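Local coordinates for aldehyde Dehydrogenase (Burkholderia cenocepacia, PDB 4O6R) that probably oxidises aldehydes to carboxylic acids with NAD or NADP as the electron acceptor, as aldehyde dehydrogenases do, at the interface of chains A and B. Coordinates in Å, arbitrary orientation; residue numbers count along the deposited sequence, not the author numbering. Chains: chain A/B, Aldehyde Dehydrogenase.

The interface of chains A and B. Residues chain A 242, 245-246, 249; chain B 238-239, 242, 254, 256.
A:Leu249, in the loop that follows helix 235-245, pushes its forked end between the B:Val242 and B:Arg239 side of the partner's helix 235-245 and the leucines of strand 251-255 and the loop beyond. CD2 lies 3.6 Å from B:Val242 CG2 and also meets B:Leu254 CD1, whereas CD1 reaches B:Leu256 CD1 at 3.7 Å and passes over a face of the B:Arg239 guanidinium, toward its rim. A branched leucine suits this place because its two methyls can pack against different apolar groups.

B:Val242, beta-branched, offers two methyls in fixed directions from its helix. With CG1 anti to the backbone N (chi1 170°), that methyl points to the end of the A helix, 3.4 Å from A:Ser245 OG, and CG2 is left for the leucine. The serine hydroxyl itself donates back to A:Val242 O at 2.7 Å, in the carbonyl plane on a lone pair, so its hydrogen is spent within its own helix. A:Gln246 lays its apolar CG against the same valine methyl, the two side chains running past each other in opposite directions.

B:Arg239, extended from CG to NE, packs its aliphatic chain here while NE donates to A:Gln246 O, 2.9 Å away, in a weak, bent hydrogen bond (127° at H). In the deposited four-chain assembly this mainly apolar patch, with its two-fold twin, would help hold two subunits together, probably as the dimer common in the family.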
# COMPACT_ATOMS: atom_id res chain seq x y z
N VAL A 242 13.48 -27.50 -5.54
CA VAL A 242 12.08 -27.66 -5.86
C VAL A 242 11.61 -29.08 -5.59
O VAL A 242 10.60 -29.28 -4.91
CB VAL A 242 11.77 -27.21 -7.30
CG1 VAL A 242 10.34 -27.57 -7.70
CG2 VAL A 242 11.97 -25.71 -7.42
N SER A 245 11.24 -29.76 -1.93
CA SER A 245 10.16 -29.03 -1.30
C SER A 245 8.84 -29.82 -1.27
O SER A 245 7.96 -29.53 -0.50
CB SER A 245 9.95 -27.68 -2.02
OG SER A 245 9.16 -27.85 -3.18
N GLN A 246 8.70 -30.82 -2.13
CA GLN A 246 7.46 -31.59 -2.21
C GLN A 246 7.02 -32.27 -0.95
O GLN A 246 5.83 -32.54 -0.78
CB GLN A 246 7.69 -32.81 -3.07
CG GLN A 246 7.66 -32.63 -4.52
CD GLN A 246 7.88 -34.01 -5.13
OE1 GLN A 246 7.06 -34.93 -4.96
NE2 GLN A 246 8.97 -34.16 -5.80
N LEU A 249 5.55 -29.49 1.11
CA LEU A 249 5.09 -28.36 0.32
C LEU A 249 5.49 -27.02 0.93
O LEU A 249 4.71 -26.07 0.90
CB LEU A 249 3.59 -28.48 0.07
CG LEU A 249 3.44 -29.79 -0.71
CD1 LEU A 249 2.18 -30.55 -0.41
CD2 LEU A 249 3.61 -29.56 -2.20
N GLY B 238 -0.84 -32.05 -5.46
CA GLY B 238 -0.03 -30.85 -5.31
C GLY B 238 1.45 -31.16 -5.34
O GLY B 238 2.26 -30.43 -5.97
N ARG B 239 1.82 -32.25 -4.67
CA ARG B 239 3.21 -32.70 -4.73
C ARG B 239 3.63 -32.95 -6.18
O ARG B 239 4.74 -32.60 -6.57
CB ARG B 239 3.45 -33.96 -3.89
CG ARG B 239 3.21 -33.75 -2.41
CD ARG B 239 3.91 -34.82 -1.57
NE ARG B 239 3.82 -34.49 -0.15
CZ ARG B 239 2.83 -34.85 0.66
NH1 ARG B 239 1.83 -35.62 0.26
NH2 ARG B 239 2.88 -34.45 1.92
N VAL B 242 4.30 -29.68 -8.06
CA VAL B 242 5.63 -29.18 -7.68
C VAL B 242 6.73 -29.94 -8.45
O VAL B 242 7.64 -29.33 -9.04
CB VAL B 242 5.84 -29.31 -6.16
CG1 VAL B 242 7.29 -29.03 -5.76
CG2 VAL B 242 4.87 -28.38 -5.40
N LEU B 254 -0.76 -23.34 -4.90
CA LEU B 254 -1.36 -24.60 -4.46
C LEU B 254 -2.41 -24.33 -3.39
O LEU B 254 -2.13 -23.70 -2.35
CB LEU B 254 -0.30 -25.54 -3.86
CG LEU B 254 0.91 -25.91 -4.70
CD1 LEU B 254 1.94 -26.67 -3.89
CD2 LEU B 254 0.48 -26.71 -5.90
N LEU B 256 -4.69 -26.94 -1.18
CA LEU B 256 -4.68 -28.39 -1.07
C LEU B 256 -5.73 -28.83 -0.05
O LEU B 256 -6.81 -28.24 -0.01
CB LEU B 256 -3.26 -28.86 -0.79
CG LEU B 256 -2.24 -28.30 -1.80
CD1 LEU B 256 -0.82 -28.68 -1.41
CD2 LEU B 256 -2.56 -28.74 -3.22